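Local atomic coordinates of iota-carrageenase (Alteromonas, PDB entry 3LMW), a protein that hydrolyses the 1,4-beta linkages inside iota-carrageenans, sulfated galactans of red algal cell walls, with inversion of anomeric configuration. Residues Phe121-Lys126 with Ser147-Asp152; Ser280-Leu285 with Ala325-Gln330; Val352-Val357 with Val422-Val427. All coordinates share one frame; numbering follows the deposited sequence.

Contacts 1 and 3 both pair parallel strands from successive coils of the beta-helix, with centres about 30 Å apart. Contact 2 belongs to a small antiparallel sheet outside this parallel stack, on the opposite side of the chain's centre from contact 1. Contacts 1 and 2 are largely buried, while contact 3 is partly buried, with K423 and N426 exposed. Their chemistry differs accordingly. Contact 1 joins an apolar inner face to an ion-pair and nickel cluster. Contact 2 combines backbone bonds, a valine-leucine cluster and a tentative arginine-phenylalanine stack. Contact 3 has valines on one face, stacked phenylalanines on the other and a polar rung at a corner.

Contact 1: residues Phe121-Lys126 with Ser147-Asp152; sequences FLVDFK and SNFTID. With NI (nickel (II) ion), chain E.
F121 and F149 lie side by side and point the same way from neighbouring parallel strands. CB of F149 sits over the centre of the F121 ring, 3.5 Å from its centroid. The rings are slid apart, with planes at 28°, and barely overlap. Their nearest atoms are F121 CZ and F149 CD1, at 3.5 Å. In both residues CG falls between the backbone N and the carbonyl carbon (chi1 62° and 54°), which sends the two rings off in the same direction. V123 CG2 comes up to F149 CD2, and I151 CG1 lies at the edge of the F149 ring. At F121 a serine would probably leave the CB of F149 without its ring cover and open a gap beside the F149 ring.

The other face, with L122 and T150, ends in charge. K126 bends back at its outer torsions and bridges two carboxylates. K126 NZ reaches D152 OD2 at 2.6 Å, on the anti side, and D124 OD1 at 2.9 Å. The backbone N of K126 binds D124 OD1 from the opposite face of that carboxylate, closing an Asx turn. D152 OD2 also binds the nickel ion at 2.1 Å, together with a water and with H470 and H472 of the C-terminal histidine tag. L122 CD1 packs against the D152 carboxylate carbon. Backbone bonds such as T150 N to F121 O (3.0 Å) join the strands. In-register parallel pairing of this kind, with apolar residues stacked inward from coil to coil, is characteristic of the right-handed parallel beta-helix.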
loop_
_atom_site.group_PDB
_atom_site.type_symbol
_atom_site.label_atom_id
_atom_site.label_comp_id
_atom_site.label_asym_id
_atom_site.label_seq_id
_atom_site.Cartn_x
_atom_site.Cartn_y
_atom_site.Cartn_z
ATOM N N PHE A 121 7.604 -10.773 16.166
ATOM C CA PHE A 121 7.110 -12.115 15.851
ATOM C C PHE A 121 6.908 -12.265 14.355
ATOM O O PHE A 121 7.262 -11.399 13.584
ATOM C CB PHE A 121 5.814 -12.376 16.624
ATOM C CG PHE A 121 4.699 -11.446 16.262
ATOM C CD1 PHE A 121 4.586 -10.204 16.876
ATOM C CD2 PHE A 121 3.770 -11.810 15.284
ATOM C CE1 PHE A 121 3.578 -9.356 16.553
ATOM C CE2 PHE A 121 2.745 -10.973 14.937
ATOM C CZ PHE A 121 2.638 -9.747 15.575
ATOM N N LEU A 122 6.342 -13.356 13.906
ATOM C CA LEU A 122 6.249 -13.519 12.463
ATOM C C LEU A 122 4.817 -13.756 12.069
ATOM O O LEU A 122 4.122 -14.580 12.701
ATOM C CB LEU A 122 7.124 -14.673 12.002
ATOM C CG LEU A 122 7.177 -15.022 10.524
ATOM C CD1 LEU A 122 8.080 -14.043 9.805
ATOM C CD2 LEU A 122 7.691 -16.445 10.348
ATOM N N VAL A 123 4.359 -13.015 11.055
ATOM C CA VAL A 123 3.200 -13.475 10.269
ATOM C C VAL A 123 3.747 -14.247 9.062
ATOM O O VAL A 123 4.569 -13.737 8.315
ATOM C CB VAL A 123 2.347 -12.302 9.850
ATOM C CG1 VAL A 123 1.208 -12.771 8.974
ATOM C CG2 VAL A 123 1.845 -11.535 11.109
ATOM N N ASP A 124 3.353 -15.495 8.882
ATOM C CA ASP A 124 3.964 -16.312 7.793
ATOM C C ASP A 124 2.957 -16.652 6.714
ATOM O O ASP A 124 1.950 -17.276 7.021
ATOM C CB ASP A 124 4.519 -17.611 8.366
ATOM C CG ASP A 124 5.348 -18.400 7.368
ATOM O OD1 ASP A 124 5.786 -17.876 6.308
ATOM O OD2 ASP A 124 5.553 -19.607 7.655
ATOM N N PHE A 125 3.205 -16.232 5.477
ATOM C CA PHE A 125 2.324 -16.583 4.339
ATOM C C PHE A 125 2.972 -17.615 3.375
ATOM O O PHE A 125 2.373 -18.000 2.393
ATOM C CB PHE A 125 1.908 -15.333 3.512
ATOM C CG PHE A 125 0.945 -14.377 4.199
ATOM C CD1 PHE A 125 0.219 -14.741 5.338
ATOM C CD2 PHE A 125 0.740 -13.104 3.654
ATOM C CE1 PHE A 125 -0.702 -13.803 5.942
ATOM C CE2 PHE A 125 -0.144 -12.169 4.222
ATOM C CZ PHE A 125 -0.885 -12.521 5.360
ATOM N N LYS A 126 4.182 -18.075 3.674
ATOM C CA LYS A 126 4.982 -18.837 2.702
ATOM C C LYS A 126 4.389 -20.160 2.302
ATOM O O LYS A 126 4.535 -20.570 1.148
ATOM C CB LYS A 126 6.393 -19.065 3.210
ATOM C CG LYS A 126 7.207 -17.773 3.326
ATOM C CD LYS A 126 8.711 -18.067 3.471
ATOM C CE LYS A 126 9.039 -18.945 4.691
ATOM N NZ LYS A 126 8.646 -18.226 5.899
ATOM N N SER A 147 2.363 -2.828 15.907
ATOM C CA SER A 147 3.764 -2.616 16.188
ATOM C C SER A 147 4.823 -3.628 16.538
ATOM O O SER A 147 4.544 -4.507 17.344
ATOM C CB SER A 147 4.009 -2.242 17.631
ATOM O OG SER A 147 5.193 -1.495 17.618
ATOM N N ASN A 148 5.973 -3.685 15.906
ATOM C CA ASN A 148 6.608 -5.026 16.029
ATOM C C ASN A 148 6.701 -6.459 15.469
ATOM O O ASN A 148 6.523 -7.451 16.200
ATOM C CB ASN A 148 7.352 -4.655 17.341
ATOM C CG ASN A 148 8.656 -5.385 17.598
ATOM O OD1 ASN A 148 9.567 -5.387 16.778
ATOM N ND2 ASN A 148 8.785 -5.924 18.814
ATOM N N PHE A 149 6.809 -6.573 14.140
ATOM C CA PHE A 149 6.848 -7.901 13.498
ATOM C C PHE A 149 7.378 -7.945 12.088
ATOM O O PHE A 149 7.571 -6.943 11.448
ATOM C CB PHE A 149 5.477 -8.628 13.572
ATOM C CG PHE A 149 4.310 -7.821 13.035
ATOM C CD1 PHE A 149 3.669 -6.871 13.841
ATOM C CD2 PHE A 149 3.864 -8.006 11.726
ATOM C CE1 PHE A 149 2.585 -6.105 13.344
ATOM C CE2 PHE A 149 2.775 -7.264 11.216
ATOM C CZ PHE A 149 2.136 -6.309 12.013
ATOM N N THR A 150 7.597 -9.155 11.610
ATOM C CA THR A 150 7.973 -9.415 10.242
ATOM C C THR A 150 6.781 -10.086 9.584
ATOM O O THR A 150 6.107 -10.909 10.225
ATOM C CB THR A 150 9.170 -10.347 10.205
ATOM O OG1 THR A 150 10.267 -9.691 10.835
ATOM C CG2 THR A 150 9.604 -10.653 8.784
ATOM N N ILE A 151 6.490 -9.689 8.340
ATOM C CA ILE A 151 5.574 -10.422 7.454
ATOM C C ILE A 151 6.383 -11.142 6.383
ATOM O O ILE A 151 7.075 -10.518 5.537
ATOM C CB ILE A 151 4.527 -9.500 6.789
ATOM C CG1 ILE A 151 3.653 -8.825 7.869
ATOM C CG2 ILE A 151 3.673 -10.286 5.758
ATOM C CD1 ILE A 151 2.945 -7.514 7.366
ATOM N N ASP A 152 6.313 -12.464 6.435
ATOM C CA ASP A 152 6.910 -13.296 5.417
ATOM C C ASP A 152 5.868 -13.542 4.341
ATOM O O ASP A 152 4.991 -14.394 4.490
ATOM C CB ASP A 152 7.347 -14.591 6.042
ATOM C CG ASP A 152 8.810 -14.643 6.267
ATOM O OD1 ASP A 152 9.476 -13.572 6.125
ATOM O OD2 ASP A 152 9.288 -15.752 6.587
HETATM NI NI NI E . 11.352 -15.779 6.915
HETATM O O HOH W 1 12.102 -18.029 7.482
#

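Contact 2: residues Ser280-Leu285 with Ala325-Gln330; sequences SGFVEL and AARVTQ
Residues 280-285 and 325-330 run roughly antiparallel, joined by backbone bonds from L285 N to A326 O (2.8 Å), A326 N to L285 O (3.1 Å) and V328 N to V283 O (2.9 Å). E284 and R327 form a non-hydrogen-bonded backbone pair. The charged end of E284 turns elsewhere, with OE1 bonded to the hydroxyl of Y315. In one of two modelled conformers, the R327 guanidinium lies flat over a face of the F282 ring, centres 4.2 Å apart and planes at 7°. This cation-pi stack is tentative, and so is a touch of R327 CG on E284 CG. Beyond it, Q330 bends at chi2 (-68°), which brings its amide back to the other segment. Q330 NE2 donates to G281 O at 3.2 Å, in the carbonyl plane. The same oxygen accepts from S280 OG, and Q330 NE2 also bonds E414. On the buried side, V283 CG2 packs on V328, whose CG2 meets L285 CD1 at 3.6 Å. Helix 332-342 covers this cluster through L335, while helix 295-306 adds V302 and L306. Strand 324-327 is the middle one of three, between 284-286 and 315-316.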
loop_
_atom_site.group_PDB
_atom_site.type_symbol
_atom_site.label_atom_id
_atom_site.label_comp_id
_atom_site.label_asym_id
_atom_site.label_seq_id
_atom_site.Cartn_x
_atom_site.Cartn_y
_atom_site.Cartn_z
ATOM N N SER A 280 0.724 11.951 -11.116
ATOM C CA SER A 280 -0.399 12.871 -11.290
ATOM C C SER A 280 -1.747 12.248 -10.924
ATOM O O SER A 280 -1.915 11.029 -10.992
ATOM C CB SER A 280 -0.461 13.356 -12.732
ATOM O OG SER A 280 -1.484 14.341 -12.839
ATOM N N GLY A 281 -2.700 13.093 -10.528
ATOM C CA GLY A 281 -4.117 12.696 -10.423
ATOM C C GLY A 281 -4.718 12.633 -11.826
ATOM O O GLY A 281 -4.091 13.072 -12.823
ATOM N N PHE A 282 -5.924 12.075 -11.907
ATOM C CA PHE A 282 -6.618 11.864 -13.158
ATOM C C PHE A 282 -8.052 11.535 -12.849
ATOM O O PHE A 282 -8.348 11.107 -11.729
ATOM C CB PHE A 282 -5.962 10.746 -14.007
ATOM C CG PHE A 282 -5.994 9.364 -13.377
ATOM C CD1 PHE A 282 -7.122 8.554 -13.476
ATOM C CD2 PHE A 282 -4.874 8.857 -12.719
ATOM C CE1 PHE A 282 -7.154 7.254 -12.894
ATOM C CE2 PHE A 282 -4.886 7.553 -12.139
ATOM C CZ PHE A 282 -6.027 6.758 -12.236
ATOM N N VAL A 283 -8.930 11.708 -13.850
ATOM C CA VAL A 283 -10.379 11.421 -13.730
ATOM C C VAL A 283 -10.835 10.250 -14.597
ATOM O O VAL A 283 -10.453 10.140 -15.772
ATOM C CB VAL A 283 -11.267 12.632 -14.146
ATOM C CG1 VAL A 283 -11.356 13.622 -13.057
ATOM C CG2 VAL A 283 -10.707 13.301 -15.339
ATOM N N GLU A 284 -11.663 9.396 -14.001
ATOM C CA GLU A 284 -12.398 8.385 -14.735
ATOM C C GLU A 284 -13.894 8.662 -14.621
ATOM O O GLU A 284 -14.441 8.861 -13.519
ATOM C CB GLU A 284 -12.098 6.976 -14.214
ATOM C CG GLU A 284 -10.683 6.441 -14.485
ATOM C CD GLU A 284 -10.443 5.038 -13.901
ATOM O OE1 GLU A 284 -11.172 4.606 -12.964
ATOM O OE2 GLU A 284 -9.506 4.362 -14.378
ATOM N N LEU A 285 -14.556 8.680 -15.771
ATOM C CA LEU A 285 -16.003 8.804 -15.794
ATOM C C LEU A 285 -16.668 7.442 -15.928
ATOM O O LEU A 285 -16.443 6.739 -16.912
ATOM C CB LEU A 285 -16.423 9.720 -16.930
ATOM C CG LEU A 285 -15.824 11.105 -16.809
ATOM C CD1 LEU A 285 -15.910 11.846 -18.139
ATOM C CD2 LEU A 285 -16.537 11.858 -15.709
ATOM N N ALA A 325 -16.088 2.297 -17.913
ATOM C CA ALA A 325 -15.310 3.431 -17.352
ATOM C C ALA A 325 -14.236 3.925 -18.297
ATOM O O ALA A 325 -13.539 3.115 -18.913
ATOM C CB ALA A 325 -14.672 3.056 -16.021
ATOM N N ALA A 326 -14.103 5.253 -18.397
ATOM C CA ALA A 326 -13.097 5.890 -19.268
ATOM C C ALA A 326 -12.300 7.007 -18.588
ATOM O O ALA A 326 -12.858 7.828 -17.851
ATOM C CB ALA A 326 -13.749 6.413 -20.524
ATOM N N ARG A 327 -10.991 7.017 -18.828
ATOM C CA ARG A 327 -10.120 8.081 -18.339
ATOM C C ARG A 327 -10.277 9.295 -19.247
ATOM O O ARG A 327 -10.272 9.161 -20.476
ATOM C CB ARG A 327 -8.644 7.645 -18.333
ATOM C CG ARG A 327 -8.158 7.003 -17.052
ATOM C CD ARG A 327 -6.640 6.690 -17.085
ATOM N NE ARG A 327 -5.796 7.873 -17.295
ATOM C CZ ARG A 327 -4.581 8.060 -16.771
ATOM N NH1 ARG A 327 -4.034 7.158 -15.967
ATOM N NH2 ARG A 327 -3.924 9.183 -17.041
ATOM N N VAL A 328 -10.409 10.474 -18.645
ATOM C CA VAL A 328 -10.399 11.698 -19.410
ATOM C C VAL A 328 -8.966 11.927 -19.844
ATOM O O VAL A 328 -8.058 11.759 -19.062
ATOM C CB VAL A 328 -10.928 12.891 -18.584
ATOM C CG1 VAL A 328 -10.851 14.235 -19.368
ATOM C CG2 VAL A 328 -12.359 12.606 -18.142
ATOM N N THR A 329 -8.754 12.268 -21.102
ATOM C CA THR A 329 -7.429 12.603 -21.576
ATOM C C THR A 329 -6.789 13.696 -20.722
ATOM O O THR A 329 -7.488 14.572 -20.221
ATOM C CB THR A 329 -7.539 13.087 -22.988
ATOM O OG1 THR A 329 -8.201 12.077 -23.742
ATOM C CG2 THR A 329 -6.169 13.377 -23.595
ATOM N N GLN A 330 -5.464 13.649 -20.570
ATOM C CA GLN A 330 -4.724 14.629 -19.765
ATOM C C GLN A 330 -4.414 15.893 -20.543
ATOM O O GLN A 330 -3.262 16.156 -20.870
ATOM C CB GLN A 330 -3.400 14.016 -19.276
ATOM C CG GLN A 330 -3.550 12.861 -18.268
ATOM C CD GLN A 330 -4.115 13.297 -16.894
ATOM O OE1 GLN A 330 -5.327 13.503 -16.730
ATOM N NE2 GLN A 330 -3.225 13.405 -15.900
#

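Contact 3: residues Val352-Val357 with Val422-Val427; sequences VKVFDV and VKTFNV
F355 and F425 both set CG anti to the carbonyl carbon (chi1 -66° and -52°), and this turns their rings the same way from adjacent parallel strands. The rings form an offset stack, with centroids 4.7 Å apart and planes at 13°. F355 CE2 lies over the rim of the F425 face, 3.8 Å from F425 CD1, and each ring presents a face to the other. K353 comes to the edge of the F425 ring, where its CG is 3.8 Å from F425 CE1. The aliphatic part of this lysine thus flanks the ring, while its NZ stays well apart from that of K423. V2 and P4 from the start of the chain touch F425 and F355 respectively.

On the opposite face the valines meet. V352 CG1 touches V422 CG1 at 4.0 Å, and V354 CG2 also reaches V422 CG1. The V354 CB lies against T424 CG2, and further along V357 packs on V427. V264, V267 and V276 add to the apolar surroundings of V354.

Backbone bonds tie the strands in register, with V354 N to K423 O and F425 N to V354 O both 2.9 Å. D356 N binds F425 O at 3.0 Å. The pairing then reaches a corner, where D356 and N426 both have positive phi. There N426 ND2 donates to D356 OD1 at 2.7 Å, from the anti side. The carboxylate and amide planes are nearly perpendicular. This bond is a feature of the corner itself. V357 N makes a weak bond to N426 O just past the bend. In-register parallel pairing, with like residues stacked from coil to coil, is typical of a parallel beta-helix.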
loop_
_atom_site.group_PDB
_atom_site.type_symbol
_atom_site.label_atom_id
_atom_site.label_comp_id
_atom_site.label_asym_id
_atom_site.label_seq_id
_atom_site.Cartn_x
_atom_site.Cartn_y
_atom_site.Cartn_z
ATOM N N VAL A 352 3.414 18.889 0.695
ATOM C CA VAL A 352 4.180 17.698 0.808
ATOM C C VAL A 352 5.657 18.053 0.895
ATOM O O VAL A 352 6.218 18.710 0.005
ATOM C CB VAL A 352 3.888 16.739 -0.358
ATOM C CG1 VAL A 352 4.679 15.446 -0.193
ATOM C CG2 VAL A 352 2.452 16.417 -0.392
ATOM N N LYS A 353 6.264 17.599 1.990
ATOM C CA LYS A 353 7.710 17.749 2.262
ATOM C C LYS A 353 8.368 16.408 2.651
ATOM O O LYS A 353 7.914 15.738 3.611
ATOM C CB LYS A 353 7.954 18.800 3.374
ATOM C CG LYS A 353 7.782 20.257 2.941
ATOM C CD LYS A 353 8.435 21.185 3.978
ATOM C CE LYS A 353 8.118 22.681 3.809
ATOM N NZ LYS A 353 6.682 22.976 4.055
ATOM N N VAL A 354 9.412 16.035 1.891
ATOM C CA VAL A 354 10.233 14.825 2.128
ATOM C C VAL A 354 11.668 15.187 2.461
ATOM O O VAL A 354 12.377 15.758 1.615
ATOM C CB VAL A 354 10.294 13.883 0.885
ATOM C CG1 VAL A 354 10.910 12.522 1.272
ATOM C CG2 VAL A 354 8.920 13.683 0.291
ATOM N N PHE A 355 12.107 14.830 3.663
ATOM C CA PHE A 355 13.432 15.200 4.124
ATOM C C PHE A 355 14.384 14.009 4.245
ATOM O O PHE A 355 14.070 13.044 4.943
ATOM C CB PHE A 355 13.335 15.804 5.522
ATOM C CG PHE A 355 12.604 17.088 5.592
ATOM C CD1 PHE A 355 11.229 17.109 5.690
ATOM C CD2 PHE A 355 13.298 18.298 5.616
ATOM C CE1 PHE A 355 10.553 18.312 5.773
ATOM C CE2 PHE A 355 12.614 19.512 5.700
ATOM C CZ PHE A 355 11.245 19.516 5.788
ATOM N N ASP A 356 15.568 14.129 3.641
ATOM C CA ASP A 356 16.668 13.129 3.727
ATOM C C ASP A 356 16.342 11.856 2.942
ATOM O O ASP A 356 15.766 10.903 3.465
ATOM C CB ASP A 356 17.089 12.792 5.178
ATOM C CG ASP A 356 17.418 14.058 6.030
ATOM O OD1 ASP A 356 18.150 14.958 5.521
ATOM O OD2 ASP A 356 16.934 14.143 7.207
ATOM N N VAL A 357 16.706 11.870 1.675
ATOM C CA VAL A 357 16.372 10.790 0.794
ATOM C C VAL A 357 17.704 10.230 0.337
ATOM O O VAL A 357 18.545 10.974 -0.209
ATOM C CB VAL A 357 15.508 11.326 -0.389
ATOM C CG1 VAL A 357 15.094 10.234 -1.313
ATOM C CG2 VAL A 357 14.264 12.071 0.156
ATOM N N VAL A 422 5.551 17.943 -4.755
ATOM C CA VAL A 422 6.348 17.161 -3.830
ATOM C C VAL A 422 7.743 17.815 -3.618
ATOM O O VAL A 422 8.668 17.640 -4.420
ATOM C CB VAL A 422 6.394 15.683 -4.244
ATOM C CG1 VAL A 422 7.234 14.900 -3.272
ATOM C CG2 VAL A 422 4.980 15.130 -4.240
ATOM N N LYS A 423 7.851 18.597 -2.548
ATOM C CA LYS A 423 9.101 19.218 -2.153
ATOM C C LYS A 423 10.085 18.201 -1.524
ATOM O O LYS A 423 9.777 17.598 -0.489
ATOM C CB LYS A 423 8.801 20.366 -1.164
ATOM C CG LYS A 423 8.199 21.644 -1.797
ATOM C CD LYS A 423 7.420 22.487 -0.768
ATOM C CE LYS A 423 6.711 23.701 -1.395
ATOM N NZ LYS A 423 7.673 24.824 -1.705
ATOM N N THR A 424 11.264 18.021 -2.108
ATOM C CA THR A 424 12.221 17.099 -1.486
ATOM C C THR A 424 13.497 17.801 -1.075
ATOM O O THR A 424 13.936 18.688 -1.795
ATOM C CB THR A 424 12.622 15.904 -2.418
ATOM O OG1 THR A 424 13.324 16.391 -3.577
ATOM C CG2 THR A 424 11.403 15.041 -2.807
ATOM N N PHE A 425 14.107 17.388 0.041
ATOM C CA PHE A 425 15.324 18.033 0.573
ATOM C C PHE A 425 16.445 17.078 0.903
ATOM O O PHE A 425 16.206 16.000 1.437
ATOM C CB PHE A 425 14.992 18.758 1.868
ATOM C CG PHE A 425 13.831 19.678 1.754
ATOM C CD1 PHE A 425 12.533 19.195 1.883
ATOM C CD2 PHE A 425 14.027 21.038 1.493
ATOM C CE1 PHE A 425 11.436 20.060 1.758
ATOM C CE2 PHE A 425 12.926 21.904 1.358
ATOM C CZ PHE A 425 11.632 21.410 1.500
ATOM N N ASN A 426 17.676 17.512 0.637
ATOM C CA ASN A 426 18.890 16.728 0.929
ATOM C C ASN A 426 18.855 15.269 0.347
ATOM O O ASN A 426 18.995 14.248 1.068
ATOM C CB ASN A 426 19.211 16.785 2.431
ATOM C CG ASN A 426 20.417 15.940 2.803
ATOM O OD1 ASN A 426 21.374 15.823 2.028
ATOM N ND2 ASN A 426 20.368 15.320 3.980
ATOM N N VAL A 427 18.665 15.206 -0.969
ATOM C CA VAL A 427 18.504 13.973 -1.710
ATOM C C VAL A 427 19.864 13.436 -2.136
ATOM O O VAL A 427 20.644 14.160 -2.753
ATOM C CB VAL A 427 17.607 14.260 -2.943
ATOM C CG1 VAL A 427 17.439 13.039 -3.859
ATOM C CG2 VAL A 427 16.243 14.740 -2.468
#